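Local coordinates for homospermidine synthase (Legionella pneumophila subsp. pneumophila str. Philadelphia 1, PDB 2PH5), which binds nicotinamide-adenine-dinucleotide (NAD) and probably catalyses formation of the polyamine homospermidine, at residues N84-D89 / W406-P411; A98-C103 / K150-T155; N14-L19 / F36-S41. One frame throughout, in Å; residues are numbered along the deposited sequence.

Interaction 1 (N84-D89 / W406-P411); sequences NDFLID and WAIEHP
The last turn of helix 391-408 lies beside the start of strand 86-89, Phe86 and Ile408 coming nearest along the backbone with 8.4 Å between the CA of Phe86 and the CA of Ile408. No hydrogen bond joins the two segments; the phenyl ring of Phe86 bridges the gap. Its CG stands anti to the backbone N (chi1 -157°), which carries the ring off the strand toward the helix, where it meets two consecutive residues. Ile408 comes to the ring edge, close to the ring plane, its CG1 lying 4.0 Å from Phe86 CD1. The methyl of Ala407 approaches obliquely and divides itself between two ring carbons: Ala407 CB is 3.9 Å from Phe86 CE1 and no farther from CZ. On the sheet side the same ring packs on Leu109 and Ile111 of the next strand, so the phenyl is held between sheet and helix.

Beyond Ile408 the helix unwinds, and Glu409 is the first residue to leave helical angles. His410 turns back to close this end: its ND1 donates to Trp406 O at 2.8 Å with an N-H...O angle of 148°. The acceptor lies near the imidazole plane, while the donor sits 28° from the carbonyl plane. The bond satisfies a carbonyl of the last turn and brings ND1 over the rim of one face of the Trp406 indole. Trp406 itself makes an edge-to-face pair with Tyr425.

Strand 86-89 runs within the parallel sheet of the NAD-binding Rossmann fold, and the side chain of Phe86 is about 14 Å from the bound NAD. A helix from far along the chain, within the family's C-terminal region, thus packs on one face of this sheet, an arrangement of the layered alpha/beta/alpha kind.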
loop_
_atom_site.group_PDB
_atom_site.type_symbol
_atom_site.label_atom_id
_atom_site.label_comp_id
_atom_site.label_asym_id
_atom_site.label_seq_id
_atom_site.Cartn_x
_atom_site.Cartn_y
_atom_site.Cartn_z
ATOM N N ASN A 84 30.184 27.638 26.598
ATOM C CA ASN A 84 30.205 26.208 26.940
ATOM C C ASN A 84 28.841 25.542 27.078
ATOM O O ASN A 84 28.756 24.355 27.400
ATOM C CB ASN A 84 31.012 25.974 28.215
ATOM C CG ASN A 84 32.446 26.378 28.056
ATOM O OD1 ASN A 84 33.124 25.928 27.122
ATOM N ND2 ASN A 84 32.928 27.243 28.955
ATOM N N ASP A 85 27.774 26.301 26.854
ATOM C CA ASP A 85 26.447 25.721 26.928
ATOM C C ASP A 85 26.248 24.895 25.666
ATOM O O ASP A 85 27.076 24.936 24.758
ATOM C CB ASP A 85 25.375 26.804 27.040
ATOM C CG ASP A 85 25.288 27.389 28.435
ATOM O OD1 ASP A 85 25.738 26.715 29.389
ATOM O OD2 ASP A 85 24.756 28.511 28.587
ATOM N N PHE A 86 25.155 24.150 25.599
ATOM C CA PHE A 86 24.907 23.306 24.441
ATOM C C PHE A 86 23.496 23.496 23.894
ATOM O O PHE A 86 22.511 23.252 24.593
ATOM C CB PHE A 86 25.133 21.841 24.843
ATOM C CG PHE A 86 25.452 20.919 23.694
ATOM C CD1 PHE A 86 26.323 19.848 23.883
ATOM C CD2 PHE A 86 24.874 21.097 22.439
ATOM C CE1 PHE A 86 26.619 18.966 22.841
ATOM C CE2 PHE A 86 25.162 20.219 21.384
ATOM C CZ PHE A 86 26.036 19.152 21.588
ATOM N N LEU A 87 23.401 23.938 22.646
ATOM C CA LEU A 87 22.101 24.127 22.018
ATOM C C LEU A 87 21.733 22.884 21.210
ATOM O O LEU A 87 22.315 22.633 20.157
ATOM C CB LEU A 87 22.120 25.354 21.093
ATOM C CG LEU A 87 20.870 25.609 20.230
ATOM C CD1 LEU A 87 19.655 25.770 21.122
ATOM C CD2 LEU A 87 21.060 26.867 19.395
ATOM N N ILE A 88 20.794 22.088 21.712
ATOM C CA ILE A 88 20.367 20.901 20.982
ATOM C C ILE A 88 19.256 21.371 20.045
ATOM O O ILE A 88 18.183 21.767 20.492
ATOM C CB ILE A 88 19.843 19.800 21.936
ATOM C CG1 ILE A 88 20.938 19.411 22.926
ATOM C CG2 ILE A 88 19.460 18.553 21.151
ATOM C CD1 ILE A 88 20.470 18.458 23.995
ATOM N N ASP A 89 19.534 21.353 18.743
ATOM C CA ASP A 89 18.575 21.804 17.736
ATOM C C ASP A 89 17.752 20.645 17.194
ATOM O O ASP A 89 18.251 19.819 16.433
ATOM C CB ASP A 89 19.331 22.495 16.590
ATOM C CG ASP A 89 18.408 23.090 15.521
ATOM O OD1 ASP A 89 18.945 23.738 14.587
ATOM O OD2 ASP A 89 17.166 22.917 15.601
ATOM N N TRP A 406 29.981 13.367 22.299
ATOM C CA TRP A 406 31.195 13.524 21.510
ATOM C C TRP A 406 31.608 14.985 21.447
ATOM O O TRP A 406 32.772 15.324 21.648
ATOM C CB TRP A 406 30.988 13.004 20.082
ATOM C CG TRP A 406 32.244 13.043 19.252
ATOM C CD1 TRP A 406 33.253 12.113 19.236
ATOM C CD2 TRP A 406 32.655 14.089 18.362
ATOM N NE1 TRP A 406 34.260 12.521 18.395
ATOM C CE2 TRP A 406 33.921 13.729 17.848
ATOM C CE3 TRP A 406 32.078 15.296 17.951
ATOM C CZ2 TRP A 406 34.621 14.533 16.941
ATOM C CZ3 TRP A 406 32.780 16.102 17.046
ATOM C CH2 TRP A 406 34.035 15.714 16.554
ATOM N N ALA A 407 30.642 15.849 21.166
ATOM C CA ALA A 407 30.907 17.270 21.054
ATOM C C ALA A 407 31.423 17.871 22.359
ATOM O O ALA A 407 32.302 18.729 22.338
ATOM C CB ALA A 407 29.646 17.998 20.591
ATOM N N ILE A 408 30.890 17.426 23.491
ATOM C CA ILE A 408 31.334 17.954 24.775
ATOM C C ILE A 408 32.837 17.747 25.007
ATOM O O ILE A 408 33.514 18.640 25.505
ATOM C CB ILE A 408 30.535 17.327 25.945
ATOM C CG1 ILE A 408 29.078 17.779 25.856
ATOM C CG2 ILE A 408 31.148 17.728 27.287
ATOM C CD1 ILE A 408 28.170 17.141 26.873
ATOM N N GLU A 409 33.367 16.584 24.651
ATOM C CA GLU A 409 34.787 16.367 24.860
ATOM C C GLU A 409 35.625 16.785 23.645
ATOM O O GLU A 409 36.831 16.540 23.588
ATOM C CB GLU A 409 35.061 14.912 25.245
ATOM C CG GLU A 409 34.712 13.891 24.195
ATOM C CD GLU A 409 35.185 12.498 24.578
ATOM O OE1 GLU A 409 34.648 11.934 25.560
ATOM O OE2 GLU A 409 36.096 11.972 23.899
ATOM N N HIS A 410 34.966 17.420 22.681
ATOM C CA HIS A 410 35.592 17.932 21.466
ATOM C C HIS A 410 34.818 19.205 21.121
ATOM O O HIS A 410 34.278 19.332 20.031
ATOM C CB HIS A 410 35.459 16.935 20.314
ATOM C CG HIS A 410 36.056 15.593 20.593
ATOM N ND1 HIS A 410 35.297 14.492 20.928
ATOM C CD2 HIS A 410 37.343 15.174 20.583
ATOM C CE1 HIS A 410 36.091 13.452 21.109
ATOM N NE2 HIS A 410 37.338 13.838 20.906
ATOM N N PRO A 411 34.771 20.171 22.054
ATOM C CA PRO A 411 34.056 21.437 21.876
ATOM C C PRO A 411 34.595 22.432 20.863
ATOM O O PRO A 411 33.907 23.386 20.510
ATOM C CB PRO A 411 34.046 22.011 23.288
ATOM C CG PRO A 411 35.369 21.587 23.814
ATOM C CD PRO A 411 35.456 20.142 23.362
#

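Interaction 2 (A98-C103 / K150-T155); sequences ALIILC and KTALIT
Ile100 of helix 96-106 packs on Ala152 of strand 152-153 and on Ile154 just beyond it, a contact of helix with the face of the parallel sheet in the Rossmann fold. The two isoleucine side chains cross at about a right angle, and they meet methyl to methyl: the delta carbon of one, Ile100 CD1, lies 4.0 Å from the branch methyl of the other, Ile154 CG2. Both torsions serve this meeting. In Ile100, CG1 lies beside the backbone N (chi1 -73°) and CD1 continues extended from it (chi2 175°), reaching out toward the strand. In Ile154, CG1 takes the place between backbone N and carbonyl carbon (chi1 58°), which turns CG2 to the N side, where it receives CD1. The second branch of Ile100 settles more loosely over Ala152, with 4.3 Å between Ile100 CG2 and Ala152 CB. The small alanine side chain allows a close backbone approach, the CA of Ile100 and the CA of Ala152 being 6.7 Å apart.

The side-chain contact is apolar and continues along the sheet: Ile415 touches both isoleucines, and Tyr110 packs on Ile100. Before the strand, Asn104 OD1 accepts a hydrogen bond from the backbone N of Lys150, tying helix and loop together. After it the chain turns toward Ala158, Asn159 and Pro160, which bind NAD. Thr155 begins this turn with positive phi, and its OG1 donates back to Ile154 O at 2.7 Å from above the carbonyl plane, the C=O...OG1 angle being only 88°.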
loop_
_atom_site.group_PDB
_atom_site.type_symbol
_atom_site.label_atom_id
_atom_site.label_comp_id
_atom_site.label_asym_id
_atom_site.label_seq_id
_atom_site.Cartn_x
_atom_site.Cartn_y
_atom_site.Cartn_z
ATOM N N ALA A 98 21.989 30.101 10.765
ATOM C CA ALA A 98 21.854 31.231 11.669
ATOM C C ALA A 98 22.121 30.802 13.111
ATOM O O ALA A 98 22.828 31.493 13.846
ATOM C CB ALA A 98 20.461 31.842 11.533
ATOM N N LEU A 99 21.563 29.663 13.510
ATOM C CA LEU A 99 21.757 29.145 14.866
ATOM C C LEU A 99 23.227 28.776 15.119
ATOM O O LEU A 99 23.776 29.050 16.192
ATOM C CB LEU A 99 20.865 27.916 15.086
ATOM C CG LEU A 99 19.486 27.974 15.764
ATOM C CD1 LEU A 99 18.900 29.364 15.847
ATOM C CD2 LEU A 99 18.583 27.031 15.009
ATOM N N ILE A 100 23.856 28.158 14.121
ATOM C CA ILE A 100 25.254 27.752 14.209
ATOM C C ILE A 100 26.166 28.954 14.491
ATOM O O ILE A 100 26.929 28.954 15.460
ATOM C CB ILE A 100 25.675 27.035 12.908
ATOM C CG1 ILE A 100 25.015 25.643 12.886
ATOM C CG2 ILE A 100 27.203 26.979 12.783
ATOM C CD1 ILE A 100 25.240 24.831 11.604
ATOM N N ILE A 101 26.073 29.978 13.651
ATOM C CA ILE A 101 26.863 31.191 13.819
ATOM C C ILE A 101 26.633 31.776 15.215
ATOM O O ILE A 101 27.584 32.070 15.939
ATOM C CB ILE A 101 26.471 32.235 12.744
ATOM C CG1 ILE A 101 26.972 31.762 11.379
ATOM C CG2 ILE A 101 27.022 33.605 13.093
ATOM C CD1 ILE A 101 26.264 32.408 10.215
ATOM N N LEU A 102 25.368 31.930 15.590
ATOM C CA LEU A 102 25.019 32.471 16.895
ATOM C C LEU A 102 25.694 31.702 18.022
ATOM O O LEU A 102 26.239 32.303 18.948
ATOM C CB LEU A 102 23.503 32.438 17.100
ATOM C CG LEU A 102 23.012 32.871 18.494
ATOM C CD1 LEU A 102 23.472 34.299 18.801
ATOM C CD2 LEU A 102 21.488 32.785 18.543
ATOM N N CYS A 103 25.654 30.376 17.948
ATOM C CA CYS A 103 26.271 29.561 18.979
ATOM C C CYS A 103 27.754 29.851 19.096
ATOM O O CYS A 103 28.290 29.958 20.205
ATOM C CB CYS A 103 26.066 28.075 18.696
ATOM S SG CYS A 103 24.436 27.465 19.152
ATOM N N LYS A 150 33.921 26.904 17.735
ATOM C CA LYS A 150 33.107 25.965 18.505
ATOM C C LYS A 150 32.512 24.849 17.649
ATOM O O LYS A 150 32.115 25.073 16.506
ATOM C CB LYS A 150 32.011 26.737 19.243
ATOM C CG LYS A 150 32.508 27.379 20.524
ATOM C CD LYS A 150 32.912 26.291 21.491
ATOM C CE LYS A 150 33.533 26.836 22.740
ATOM N NZ LYS A 150 33.903 25.697 23.619
ATOM N N THR A 151 32.458 23.647 18.212
ATOM C CA THR A 151 31.944 22.483 17.496
ATOM C C THR A 151 30.443 22.532 17.216
ATOM O O THR A 151 29.638 22.885 18.079
ATOM C CB THR A 151 32.263 21.178 18.261
ATOM O OG1 THR A 151 33.681 21.041 18.382
ATOM C CG2 THR A 151 31.708 19.966 17.527
ATOM N N ALA A 152 30.085 22.176 15.992
ATOM C CA ALA A 152 28.701 22.149 15.577
ATOM C C ALA A 152 28.508 20.887 14.748
ATOM O O ALA A 152 28.842 20.862 13.557
ATOM C CB ALA A 152 28.379 23.391 14.746
ATOM N N LEU A 153 28.005 19.838 15.392
ATOM C CA LEU A 153 27.767 18.549 14.745
ATOM C C LEU A 153 26.443 18.613 13.997
ATOM O O LEU A 153 25.393 18.806 14.604
ATOM C CB LEU A 153 27.706 17.435 15.800
ATOM C CG LEU A 153 27.755 15.983 15.301
ATOM C CD1 LEU A 153 29.069 15.742 14.568
ATOM C CD2 LEU A 153 27.619 15.023 16.474
ATOM N N ILE A 154 26.490 18.448 12.682
ATOM C CA ILE A 154 25.276 18.526 11.883
ATOM C C ILE A 154 24.766 17.192 11.350
ATOM O O ILE A 154 25.516 16.223 11.239
ATOM C CB ILE A 154 25.468 19.498 10.699
ATOM C CG1 ILE A 154 26.647 19.036 9.834
ATOM C CG2 ILE A 154 25.708 20.902 11.229
ATOM C CD1 ILE A 154 26.903 19.906 8.607
ATOM N N THR A 155 23.475 17.166 11.024
ATOM C CA THR A 155 22.804 15.986 10.492
ATOM C C THR A 155 23.257 14.717 11.186
ATOM O O THR A 155 23.630 13.746 10.528
ATOM C CB THR A 155 23.058 15.830 8.978
ATOM O OG1 THR A 155 24.468 15.794 8.733
ATOM C CG2 THR A 155 22.447 17.003 8.201
HETATM O O HOH W 1 29.365 27.150 16.388
#

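Interaction 3 (N14-L19 / F36-S41); sequences NRFVIL and FDIKPS
Phe16 points its edge at the face of Phe36. This is a T-shaped pair, with ring centroids of Phe16 and Phe36 5.2 Å apart and planes inclined at 71°. The leading atom, Phe16 CZ, stands over the middle of the Phe36 ring, 4.1 Å from Phe36 CZ. Farther back along the Phe16 ring comes Ile38, whose delta methyl approaches obliquely to 3.6 Å between Ile38 CD1 and Phe16 CD1. That reach follows from an extended side chain, with CG1 anti to the backbone N (chi1 -162°). The same methyl rests 4.0 Å from Asn14 O, bringing Ile38 CD1 against the backbone as well as the ring.

Phe36 and Ile38 can both face Phe16 because an inverse gamma turn centred on Asp37 separates them, spanned by a weak 2.9 Å bond from Ile38 N to Phe36 O. Around this core, Gln42 links the two segments: its NE2 donates to Asn14 O and its OE1 receives Lys39 N. Asp85 holds the approach to the strand, taking a hydrogen bond from Asn14 ND2 at OD1 and a salt bridge from Arg15 NE at OD2. Phe12 stacks on Phe16, and Ile401 and Ile405 of helix 391-408 pack on Phe36.

Strand 16-19, helix 23-35 and strand 43-47 form the first beta-alpha-beta crossover of the Rossmann fold, whose strand-to-helix turn and first helical residues include the NAD-binding Phe21, Cys23 and Val24. The contact joins the crossover's first strand to its return loop by dispersion and by the weak attraction of ring C-H groups for a pi face; no hydrogen bond crosses directly between the two segments.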
loop_
_atom_site.group_PDB
_atom_site.type_symbol
_atom_site.label_atom_id
_atom_site.label_comp_id
_atom_site.label_asym_id
_atom_site.label_seq_id
_atom_site.Cartn_x
_atom_site.Cartn_y
_atom_site.Cartn_z
ATOM N N ASN A 14 27.154 22.836 32.898
ATOM C CA ASN A 14 26.472 23.859 32.118
ATOM C C ASN A 14 24.996 23.577 31.914
ATOM O O ASN A 14 24.376 22.864 32.701
ATOM C CB ASN A 14 27.176 24.042 30.780
ATOM C CG ASN A 14 28.457 24.832 30.921
ATOM O OD1 ASN A 14 29.387 24.409 31.605
ATOM N ND2 ASN A 14 28.505 26.001 30.287
ATOM N N ARG A 15 24.418 24.139 30.864
ATOM C CA ARG A 15 23.004 23.916 30.636
ATOM C C ARG A 15 22.721 23.484 29.219
ATOM O O ARG A 15 23.484 23.781 28.304
ATOM C CB ARG A 15 22.208 25.180 30.975
ATOM C CG ARG A 15 22.562 26.381 30.145
ATOM C CD ARG A 15 23.086 27.533 31.000
ATOM N NE ARG A 15 22.380 28.784 30.711
ATOM C CZ ARG A 15 22.822 29.993 31.045
ATOM N NH1 ARG A 15 23.979 30.125 31.680
ATOM N NH2 ARG A 15 22.098 31.068 30.756
ATOM N N PHE A 16 21.626 22.753 29.053
ATOM C CA PHE A 16 21.210 22.275 27.743
ATOM C C PHE A 16 20.018 23.086 27.257
ATOM O O PHE A 16 18.970 23.086 27.896
ATOM C CB PHE A 16 20.806 20.802 27.812
ATOM C CG PHE A 16 21.967 19.847 27.811
ATOM C CD1 PHE A 16 22.172 18.974 28.877
ATOM C CD2 PHE A 16 22.839 19.795 26.730
ATOM C CE1 PHE A 16 23.228 18.063 28.860
ATOM C CE2 PHE A 16 23.897 18.887 26.708
ATOM C CZ PHE A 16 24.089 18.022 27.773
ATOM N N VAL A 17 20.180 23.793 26.146
ATOM C CA VAL A 17 19.069 24.556 25.594
ATOM C C VAL A 17 18.543 23.773 24.396
ATOM O O VAL A 17 19.219 23.657 23.376
ATOM C CB VAL A 17 19.486 25.970 25.085
ATOM C CG1 VAL A 17 18.287 26.648 24.414
ATOM C CG2 VAL A 17 19.989 26.834 26.235
ATOM N N ILE A 18 17.350 23.211 24.510
ATOM C CA ILE A 18 16.823 22.482 23.377
ATOM C C ILE A 18 15.649 23.232 22.760
ATOM O O ILE A 18 14.651 23.512 23.430
ATOM C CB ILE A 18 16.425 21.026 23.776
ATOM C CG1 ILE A 18 15.307 20.532 22.856
ATOM C CG2 ILE A 18 16.109 20.942 25.265
ATOM C CD1 ILE A 18 14.735 19.204 23.251
ATOM N N LEU A 19 15.783 23.603 21.488
ATOM C CA LEU A 19 14.689 24.312 20.847
ATOM C C LEU A 19 13.943 23.308 19.996
ATOM O O LEU A 19 14.538 22.562 19.219
ATOM C CB LEU A 19 15.174 25.492 19.992
ATOM C CG LEU A 19 15.688 25.188 18.594
ATOM C CD1 LEU A 19 15.750 26.464 17.775
ATOM C CD2 LEU A 19 17.044 24.528 18.704
ATOM N N PHE A 36 23.517 11.900 31.839
ATOM C CA PHE A 36 24.093 13.061 32.504
ATOM C C PHE A 36 23.618 13.236 33.932
ATOM O O PHE A 36 22.430 13.106 34.222
ATOM C CB PHE A 36 23.791 14.323 31.696
ATOM C CG PHE A 36 24.503 14.375 30.382
ATOM C CD1 PHE A 36 25.805 14.847 30.302
ATOM C CD2 PHE A 36 23.890 13.906 29.229
ATOM C CE1 PHE A 36 26.488 14.851 29.084
ATOM C CE2 PHE A 36 24.565 13.905 28.007
ATOM C CZ PHE A 36 25.864 14.377 27.935
ATOM N N ASP A 37 24.565 13.511 34.825
ATOM C CA ASP A 37 24.258 13.733 36.234
ATOM C C ASP A 37 23.949 15.215 36.351
ATOM O O ASP A 37 24.590 15.960 37.094
ATOM C CB ASP A 37 25.460 13.373 37.109
ATOM C CG ASP A 37 25.210 13.652 38.575
ATOM O OD1 ASP A 37 24.105 13.324 39.059
ATOM O OD2 ASP A 37 26.117 14.194 39.237
ATOM N N ILE A 38 22.944 15.621 35.592
ATOM C CA ILE A 38 22.527 16.999 35.519
ATOM C C ILE A 38 21.212 17.225 36.254
ATOM O O ILE A 38 20.456 16.282 36.515
ATOM C CB ILE A 38 22.400 17.399 34.031
ATOM C CG1 ILE A 38 22.399 18.910 33.884
ATOM C CG2 ILE A 38 21.143 16.804 33.427
ATOM C CD1 ILE A 38 22.488 19.371 32.439
ATOM N N LYS A 39 20.958 18.479 36.608
ATOM C CA LYS A 39 19.731 18.838 37.303
ATOM C C LYS A 39 18.739 19.305 36.254
ATOM O O LYS A 39 19.128 19.817 35.203
ATOM C CB LYS A 39 19.966 19.990 38.288
ATOM C CG LYS A 39 21.319 19.991 38.992
ATOM C CD LYS A 39 21.441 21.179 39.954
ATOM C CE LYS A 39 22.877 21.382 40.449
ATOM N NZ LYS A 39 23.820 21.847 39.382
ATOM N N PRO A 40 17.440 19.134 36.521
ATOM C CA PRO A 40 16.442 19.574 35.550
ATOM C C PRO A 40 16.549 21.082 35.317
ATOM O O PRO A 40 16.261 21.559 34.229
ATOM C CB PRO A 40 15.124 19.163 36.206
ATOM C CG PRO A 40 15.441 19.201 37.669
ATOM C CD PRO A 40 16.795 18.547 37.705
ATOM N N SER A 41 16.976 21.828 36.333
ATOM C CA SER A 41 17.114 23.277 36.186
ATOM C C SER A 41 18.172 23.609 35.130
ATOM O O SER A 41 18.212 24.716 34.604
ATOM C CB SER A 41 17.493 23.927 37.521
ATOM O OG SER A 41 18.778 23.519 37.955
#

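Overall arrangement
All three interactions reach one parallel sheet, in which strands 16-19, 86-89, 109-112, 152-153 and 415-416 succeed one another. Interaction 3 closes first along the chain, within the opening crossover; interaction 1 then spans more than 300 residues and encloses interaction 2. The centres of interactions 1 and 2 lie about 10 Å apart, those of 1 and 3 about 11 Å, and those of 2 and 3 about 18 Å. Strands 16-19 and 86-89 are hydrogen-bonded neighbours, and Pro411 O probably accepts from Thr151 N. Helices 391-408 and 96-106 pack on opposite faces of the sheet, so a late part of the chain helps complete the NAD-binding fold.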